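Local coordinates for protein serine--tRNA ligase, cytoplasmic (Candida albicans, PDB 3QO8) that catalyses the ATP-dependent attachment of serine to tRNA(Ser), activating serine as Ser-AMP and then transferring it to the acceptor end, at residues A[203-208]-A[269-274]; A[251-256]-A[379-384]. One frame throughout, in Å; residues are numbered along the deposited sequence. Where two conformers were deposited one is given.

Contact 1 of 2, residues A[203-208]-A[269-274]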
ATOM      1  N   GLY A 203      16.832   5.677  20.491  1.00 30.05           N
ATOM      2  CA  GLY A 203      17.924   5.116  19.713  1.00 33.89           C
ATOM      3  C   GLY A 203      17.517   4.194  18.576  1.00 33.50           C
ATOM      4  O   GLY A 203      18.381   3.588  17.946  1.00 38.00           O
ATOM      5  N   TYR A 204      16.216   4.084  18.307  1.00 22.89           N
ATOM      6  CA  TYR A 204      15.745   3.300  17.171  1.00 19.22           C
ATOM      7  C   TYR A 204      15.979   4.084  15.891  1.00 21.88           C
ATOM      8  O   TYR A 204      15.840   5.306  15.861  1.00 21.87           O
ATOM      9  CB  TYR A 204      14.247   3.005  17.279  1.00 17.58           C
ATOM     10  CG  TYR A 204      13.854   1.976  18.311  1.00 21.88           C
ATOM     11  CD1 TYR A 204      13.212   0.798  17.940  1.00 20.80           C
ATOM     12  CD2 TYR A 204      14.092   2.191  19.664  1.00 21.72           C
ATOM     13  CE1 TYR A 204      12.825  -0.155  18.901  1.00 22.46           C
ATOM     14  CE2 TYR A 204      13.721   1.248  20.620  1.00 22.67           C
ATOM     15  CZ  TYR A 204      13.090   0.081  20.235  1.00 22.92           C
ATOM     16  OH  TYR A 204      12.720  -0.847  21.200  1.00 23.68           O
ATOM     17  N   VAL A 205      16.325   3.372  14.830  1.00 17.89           N
ATOM     18  CA  VAL A 205      16.506   3.981  13.519  1.00 14.71           C
ATOM     19  C   VAL A 205      15.195   3.910  12.727  1.00 14.87           C
ATOM     20  O   VAL A 205      14.694   2.824  12.461  1.00 17.21           O
ATOM     21  CB  VAL A 205      17.611   3.235  12.757  1.00 18.06           C
ATOM     22  CG1 VAL A 205      17.733   3.745  11.318  1.00 22.71           C
ATOM     23  CG2 VAL A 205      18.936   3.360  13.512  1.00 24.81           C
ATOM     24  N   PRO A 206      14.636   5.072  12.349  1.00 20.97           N
ATOM     25  CA  PRO A 206      13.414   5.050  11.540  1.00 19.51           C
ATOM     26  C   PRO A 206      13.655   4.331  10.233  1.00 21.65           C
ATOM     27  O   PRO A 206      14.655   4.576   9.544  1.00 17.44           O
ATOM     28  CB  PRO A 206      13.125   6.533  11.291  1.00 17.70           C
ATOM     29  CG  PRO A 206      13.775   7.235  12.466  1.00 25.02           C
ATOM     30  CD  PRO A 206      15.034   6.444  12.718  1.00 23.75           C
ATOM     31  N   LEU A 207      12.749   3.433   9.883  1.00 14.85           N
ATOM     32  CA  LEU A 207      12.949   2.668   8.662  1.00 15.47           C
ATOM     33  C   LEU A 207      11.607   2.447   8.001  1.00 23.03           C
ATOM     34  O   LEU A 207      10.788   1.702   8.532  1.00 19.74           O
ATOM     35  CB  LEU A 207      13.604   1.330   9.005  1.00 14.84           C
ATOM     36  CG  LEU A 207      14.079   0.445   7.861  1.00 20.89           C
ATOM     37  CD1 LEU A 207      15.120   1.183   7.026  1.00 16.55           C
ATOM     38  CD2 LEU A 207      14.639  -0.858   8.404  1.00 16.70           C
ATOM     39  N   GLN A 208      11.370   3.092   6.859  1.00 17.28           N
ATOM     40  CA  GLN A 208      10.126   2.866   6.131  1.00 16.63           C
ATOM     41  C   GLN A 208      10.300   1.749   5.135  1.00 19.98           C
ATOM     42  O   GLN A 208      11.116   1.837   4.215  1.00 16.80           O
ATOM     43  CB  GLN A 208       9.631   4.119   5.414  1.00 16.51           C
ATOM     44  CG  GLN A 208       8.280   3.895   4.689  1.00 18.09           C
ATOM     45  CD  GLN A 208       7.734   5.183   4.092  1.00 19.98           C
ATOM     46  OE1 GLN A 208       7.975   6.258   4.622  1.00 22.94           O
ATOM     47  NE2 GLN A 208       7.010   5.079   2.988  1.00 21.60           N
ATOM     48  N   VAL A 269      20.866  -3.788  17.208  1.00 23.37           N
ATOM     49  CA  VAL A 269      20.393  -2.867  16.182  0.65 21.84           C
ATOM     50  C   VAL A 269      18.876  -2.754  16.339  1.00 25.32           C
ATOM     51  O   VAL A 269      18.179  -3.766  16.328  1.00 20.94           O
ATOM     52  CB  VAL A 269      20.732  -3.384  14.776  0.65 20.94           C
ATOM     53  CG1 VAL A 269      19.932  -2.653  13.736  0.65 15.60           C
ATOM     54  CG2 VAL A 269      22.235  -3.266  14.501  0.65 20.82           C
ATOM     55  N   ARG A 270      18.375  -1.538  16.498  1.00 19.33           N
ATOM     56  CA  ARG A 270      16.956  -1.332  16.756  1.00 15.19           C
ATOM     57  C   ARG A 270      16.314  -0.480  15.662  1.00 20.57           C
ATOM     58  O   ARG A 270      16.775   0.627  15.394  1.00 19.84           O
ATOM     59  CB  ARG A 270      16.782  -0.653  18.112  1.00 17.82           C
ATOM     60  CG  ARG A 270      17.440  -1.426  19.288  1.00 19.78           C
ATOM     61  CD  ARG A 270      17.050  -0.808  20.627  1.00 24.45           C
ATOM     62  NE  ARG A 270      17.463  -1.621  21.776  1.00 26.82           N
ATOM     63  CZ  ARG A 270      18.413  -1.273  22.636  1.00 30.15           C
ATOM     64  NH1 ARG A 270      19.049  -0.118  22.483  1.00 29.46           N
ATOM     65  NH2 ARG A 270      18.715  -2.067  23.662  1.00 23.49           N
ATOM     66  N   TYR A 271      15.259  -0.999  15.037  1.00 15.68           N
ATOM     67  CA  TYR A 271      14.545  -0.263  13.989  1.00 14.73           C
ATOM     68  C   TYR A 271      13.128   0.129  14.430  1.00 16.77           C
ATOM     69  O   TYR A 271      12.394  -0.681  14.994  1.00 17.59           O
ATOM     70  CB  TYR A 271      14.457  -1.080  12.705  1.00 14.15           C
ATOM     71  CG  TYR A 271      15.805  -1.309  12.071  1.00 17.43           C
ATOM     72  CD1 TYR A 271      16.538  -0.241  11.554  1.00 13.83           C
ATOM     73  CD2 TYR A 271      16.360  -2.574  12.013  1.00 23.08           C
ATOM     74  CE1 TYR A 271      17.806  -0.441  10.978  1.00 20.94           C
ATOM     75  CE2 TYR A 271      17.611  -2.782  11.443  1.00 24.29           C
ATOM     76  CZ  TYR A 271      18.323  -1.713  10.926  1.00 20.82           C
ATOM     77  OH  TYR A 271      19.565  -1.929  10.368  1.00 22.06           O
ATOM     78  N   ALA A 272      12.782   1.386  14.180  1.00 13.88           N
ATOM     79  CA  ALA A 272      11.418   1.864  14.286  1.00 17.36           C
ATOM     80  C   ALA A 272      10.811   1.737  12.892  1.00 20.84           C
ATOM     81  O   ALA A 272      10.936   2.644  12.054  1.00 14.29           O
ATOM     82  CB  ALA A 272      11.412   3.305  14.759  1.00 15.95           C
ATOM     83  N   GLY A 273      10.177   0.595  12.638  1.00 11.97           N
ATOM     84  CA  GLY A 273       9.645   0.302  11.321  1.00 11.55           C
ATOM     85  C   GLY A 273       8.338   1.024  11.089  1.00 17.98           C
ATOM     86  O   GLY A 273       7.540   1.152  11.998  1.00 19.57           O
ATOM     87  N   TYR A 274       8.126   1.512   9.875  1.00 14.29           N
ATOM     88  CA  TYR A 274       6.843   2.106   9.525  1.00 13.06           C
ATOM     89  C   TYR A 274       6.409   1.615   8.157  1.00 20.13           C
ATOM     90  O   TYR A 274       7.198   1.627   7.199  1.00 15.66           O
ATOM     91  CB  TYR A 274       6.905   3.645   9.527  1.00 14.74           C
ATOM     92  CG  TYR A 274       5.729   4.246   8.786  1.00 13.74           C
ATOM     93  CD1 TYR A 274       4.423   4.018   9.225  1.00 14.84           C
ATOM     94  CD2 TYR A 274       5.905   4.984   7.630  1.00 17.40           C
ATOM     95  CE1 TYR A 274       3.337   4.524   8.549  1.00 16.59           C
ATOM     96  CE2 TYR A 274       4.803   5.519   6.945  1.00 21.57           C
ATOM     97  CZ  TYR A 274       3.525   5.277   7.412  1.00 18.39           C
ATOM     98  OH  TYR A 274       2.416   5.778   6.760  1.00 17.75           O
TER
HETATM   99  O   HOH W   1      19.712   0.865  16.471  1.00 35.57           O
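The carbonyl O of R270 accepts a nearly straight hydrogen bond from V205 N (2.8 Å, 171° at the hydrogen), and Y204 CA adds a bent CA-H...O contact to the same oxygen. From there V205-Q208 and V269-Y274 run as parallel strands: A272 N donates to V205 O, L207 N to A272 O, and Y274 N to L207 O at 3.0 Å. Chi1 of -73° sets CG of Y204 anti to its carbonyl carbon, and R270 CB sits over the centre of that ring, 3.9 Å from the centroid, a CH-pi contact. CB of Y204 meets CB of A272 at 3.8 Å. The face of the sheet opposite A272 carries V205, L207 and Y271; L207 CD2 lies over the Y271 ring toward its rim, 4.0 Å from the centroid. Q208 OE1 approaches the Y274 ring edge, amide and ring planes 79° apart. Polar ends are satisfied elsewhere: R270 NE by E315, Y271 OH probably by H255. Helix 183-200, G203 and strand 205-208 are consistent with motif 1 of class II synthetases: L207-Q208 pair antiparallel with a strand of the second subunit. Strand 297-307 flanks 269-274, helices 183-200 and 312-329 pack on Y204, and helix 248-252 touches L207 and Y271.

Contact 2 of 2, residues A[251-256]-A[379-384]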
ATOM      1  N   ILE A 251      11.531  -5.958   7.143  1.00 15.27           N
ATOM      2  CA  ILE A 251      12.617  -5.515   8.002  1.00 16.26           C
ATOM      3  C   ILE A 251      13.402  -6.713   8.551  1.00 15.83           C
ATOM      4  O   ILE A 251      14.612  -6.636   8.746  1.00 18.93           O
ATOM      5  CB  ILE A 251      12.100  -4.581   9.129  1.00 16.49           C
ATOM      6  CG1 ILE A 251      11.515  -3.305   8.505  1.00 15.75           C
ATOM      7  CG2 ILE A 251      13.230  -4.278  10.133  1.00 15.10           C
ATOM      8  CD1 ILE A 251      10.908  -2.283   9.497  1.00 13.48           C
ATOM      9  N   SER A 252      12.727  -7.836   8.787  1.00 16.66           N
ATOM     10  CA  SER A 252      13.444  -9.026   9.240  1.00 21.50           C
ATOM     11  C   SER A 252      14.427  -9.480   8.153  1.00 23.20           C
ATOM     12  O   SER A 252      15.489 -10.020   8.451  1.00 23.02           O
ATOM     13  CB  SER A 252      12.486 -10.168   9.619  1.00 19.53           C
ATOM     14  OG  SER A 252      11.902 -10.761   8.468  1.00 19.66           O
ATOM     15  N   ALA A 253      14.077  -9.242   6.889  1.00 18.27           N
ATOM     16  CA  ALA A 253      14.947  -9.647   5.782  1.00 18.16           C
ATOM     17  C   ALA A 253      15.989  -8.585   5.430  1.00 23.75           C
ATOM     18  O   ALA A 253      16.833  -8.812   4.570  1.00 21.86           O
ATOM     19  CB  ALA A 253      14.124  -9.986   4.555  1.00 19.07           C
ATOM     20  N   TYR A 254      15.912  -7.429   6.085  1.00 19.06           N
ATOM     21  CA  TYR A 254      16.804  -6.297   5.804  1.00 16.62           C
ATOM     22  C   TYR A 254      18.280  -6.708   5.878  1.00 24.06           C
ATOM     23  O   TYR A 254      19.072  -6.364   4.999  1.00 20.20           O
ATOM     24  CB  TYR A 254      16.511  -5.165   6.794  1.00 17.78           C
ATOM     25  CG  TYR A 254      17.156  -3.817   6.506  1.00 19.10           C
ATOM     26  CD1 TYR A 254      16.691  -3.004   5.474  1.00 17.70           C
ATOM     27  CD2 TYR A 254      18.187  -3.339   7.300  1.00 23.14           C
ATOM     28  CE1 TYR A 254      17.252  -1.757   5.227  1.00 18.84           C
ATOM     29  CE2 TYR A 254      18.761  -2.093   7.061  1.00 19.07           C
ATOM     30  CZ  TYR A 254      18.281  -1.309   6.026  1.00 20.00           C
ATOM     31  OH  TYR A 254      18.852  -0.085   5.786  1.00 23.72           O
ATOM     32  N   HIS A 255      18.646  -7.445   6.924  1.00 22.17           N
ATOM     33  CA  HIS A 255      20.036  -7.875   7.108  1.00 20.38           C
ATOM     34  C   HIS A 255      20.275  -9.326   6.702  1.00 21.21           C
ATOM     35  O   HIS A 255      21.276  -9.919   7.104  1.00 26.13           O
ATOM     36  CB  HIS A 255      20.482  -7.678   8.563  1.00 16.39           C
ATOM     37  CG  HIS A 255      20.602  -6.244   8.966  1.00 18.71           C
ATOM     38  ND1 HIS A 255      21.563  -5.404   8.444  1.00 25.85           N
ATOM     39  CD2 HIS A 255      19.886  -5.500   9.843  1.00 16.86           C
ATOM     40  CE1 HIS A 255      21.423  -4.200   8.970  1.00 24.39           C
ATOM     41  NE2 HIS A 255      20.415  -4.232   9.824  1.00 21.51           N
ATOM     42  N   ALA A 256      19.367  -9.902   5.915  1.00 20.97           N
ATOM     43  CA  ALA A 256      19.559 -11.265   5.416  1.00 22.02           C
ATOM     44  C   ALA A 256      20.939 -11.412   4.775  1.00 26.64           C
ATOM     45  O   ALA A 256      21.375 -10.535   4.013  1.00 22.98           O
ATOM     46  CB  ALA A 256      18.485 -11.624   4.393  1.00 18.67           C
ATOM     47  N   ARG A 379      18.221 -17.784  11.360  1.00 22.19           N
ATOM     48  CA  ARG A 379      18.815 -18.983  10.767  1.00 24.17           C
ATOM     49  C   ARG A 379      18.367 -19.093   9.314  1.00 25.66           C
ATOM     50  O   ARG A 379      19.163 -19.354   8.423  1.00 23.81           O
ATOM     51  CB  ARG A 379      18.433 -20.255  11.554  1.00 22.32           C
ATOM     52  CG  ARG A 379      18.996 -21.549  10.953  1.00 27.11           C
ATOM     53  CD  ARG A 379      18.794 -22.772  11.891  1.00 26.28           C
ATOM     54  NE  ARG A 379      19.602 -22.657  13.104  1.00 26.51           N
ATOM     55  CZ  ARG A 379      19.148 -22.202  14.266  1.00 29.55           C
ATOM     56  NH1 ARG A 379      17.875 -21.836  14.400  1.00 31.73           N
ATOM     57  NH2 ARG A 379      19.964 -22.118  15.303  1.00 34.96           N
ATOM     58  N   ASN A 380      17.082 -18.870   9.070  1.00 25.86           N
ATOM     59  CA  ASN A 380      16.558 -18.985   7.712  1.00 27.24           C
ATOM     60  C   ASN A 380      17.101 -17.887   6.791  1.00 27.02           C
ATOM     61  O   ASN A 380      17.392 -18.129   5.620  1.00 25.68           O
ATOM     62  CB  ASN A 380      15.029 -18.981   7.728  1.00 41.86           C
ATOM     63  CG  ASN A 380      14.433 -19.674   6.524  1.00 59.38           C
ATOM     64  OD1 ASN A 380      15.111 -20.432   5.833  1.00 72.52           O
ATOM     65  ND2 ASN A 380      13.157 -19.423   6.266  1.00 61.66           N
ATOM     66  N   LEU A 381      17.268 -16.692   7.345  1.00 19.32           N
ATOM     67  CA  LEU A 381      17.732 -15.531   6.582  1.00 21.26           C
ATOM     68  C   LEU A 381      19.257 -15.394   6.601  1.00 20.58           C
ATOM     69  O   LEU A 381      19.816 -14.485   5.980  1.00 21.42           O
ATOM     70  CB  LEU A 381      17.072 -14.275   7.147  1.00 17.33           C
ATOM     71  CG  LEU A 381      15.561 -14.216   6.898  1.00 20.48           C
ATOM     72  CD1 LEU A 381      14.863 -13.287   7.902  1.00 18.80           C
ATOM     73  CD2 LEU A 381      15.280 -13.783   5.456  1.00 22.13           C
ATOM     74  N   GLU A 382      19.915 -16.304   7.314  1.00 23.35           N
ATOM     75  CA  GLU A 382      21.372 -16.304   7.449  0.52 27.47           C
ATOM     76  C   GLU A 382      21.906 -14.970   7.956  1.00 28.04           C
ATOM     77  O   GLU A 382      22.703 -14.304   7.283  1.00 28.58           O
ATOM     78  CB  GLU A 382      22.047 -16.686   6.125  0.52 27.52           C
ATOM     79  CG  GLU A 382      21.671 -18.070   5.612  0.52 32.35           C
ATOM     80  CD  GLU A 382      22.282 -19.199   6.425  0.52 37.88           C
ATOM     81  OE1 GLU A 382      23.147 -18.926   7.283  0.52 43.23           O
ATOM     82  OE2 GLU A 382      21.902 -20.368   6.200  0.52 42.43           O
ATOM     83  N   ILE A 383      21.463 -14.580   9.146  1.00 24.61           N
ATOM     84  CA  ILE A 383      21.958 -13.368   9.782  1.00 23.60           C
ATOM     85  C   ILE A 383      22.865 -13.763  10.940  1.00 22.17           C
ATOM     86  O   ILE A 383      22.404 -14.041  12.047  1.00 24.46           O
ATOM     87  CB  ILE A 383      20.817 -12.464  10.268  1.00 19.52           C
ATOM     88  CG1 ILE A 383      19.817 -12.228   9.136  1.00 19.01           C
ATOM     89  CG2 ILE A 383      21.378 -11.138  10.804  1.00 17.65           C
ATOM     90  CD1 ILE A 383      18.576 -11.414   9.565  1.00 21.15           C
ATOM     91  N   ARG A 384      24.165 -13.807  10.670  1.00 27.30           N
ATOM     92  CA  ARG A 384      25.112 -14.385  11.613  1.00 28.27           C
ATOM     93  C   ARG A 384      25.553 -13.415  12.702  1.00 26.99           C
ATOM     94  O   ARG A 384      25.572 -12.197  12.511  1.00 22.40           O
ATOM     95  CB  ARG A 384      26.335 -14.966  10.885  1.00 24.95           C
ATOM     96  CG  ARG A 384      25.976 -16.065   9.906  1.00 26.90           C
ATOM     97  CD  ARG A 384      27.210 -16.698   9.272  1.00 34.71           C
ATOM     98  NE  ARG A 384      28.062 -17.343  10.266  1.00 39.96           N
ATOM     99  CZ  ARG A 384      29.052 -18.180   9.969  1.00 36.85           C
ATOM    100  NH1 ARG A 384      29.310 -18.481   8.698  1.00 38.12           N
ATOM    101  NH2 ARG A 384      29.783 -18.713  10.939  1.00 34.94           N
TER
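Chi1 of -68° at L381 and -51° at I383 sets CG and CG1 anti to their own carbonyl carbons, and from there both side chains reach the end of helix 248-252 and the turn beyond. This is a contact between two chain reversals of the class II core: a type I beta turn from A253 to A256 meets the Schellman motif that ends helix 376-381, with E382 at positive phi. Hydrogen bonds across the two segments are absent, and the fit is one of methyl and methylene groups against carbonyl oxygens and alanine CB atoms. L381 divides its branches, CD1 lying 3.4 Å from S252 O while CD2 touches A253 CB and A256 CB, the latter at 4.0 Å. I383 lies beside it, with CD1 3.6 Å from S252 O and CG1 3.4 Å from H255 O. The polar side chains look elsewhere: S252 OG is hydrogen-bonded to Q249 O and T221 OG1, H255 ND1 to E258 OE1. R171 of the second subunit donates through NH1 to A253 O, while L306 of strand 297-307 touches H255 and I383. At the nearest backbone approach, A256 CA lies 3.3 Å from L381 O, a bent CA-H...O contact with 122° at the hydrogen.

In the fold
Both contacts are largely buried and reach the dimer interface, yet they differ in chemistry. Contact 1 joins two strands inside the sheet through a regular run of backbone bonds and buries 565 Å²; contact 2 joins two helix-ending turns, buries 266 Å² and depends on apolar branches against carbonyls. Their centres lie about 16 Å apart, and their segments alternate along the chain. They also meet: Y271 OH lies 2.5 Å from H255 NE2 of contact 2, a probable hydrogen bond, and I251 CD1 packs on G273 CA at 3.4 Å. Strand 297-307 serves both, pairing with 269-274 and packing through F304 and L306 on contact 2. G273 lies near S247 and E302, probable serine-binding residues.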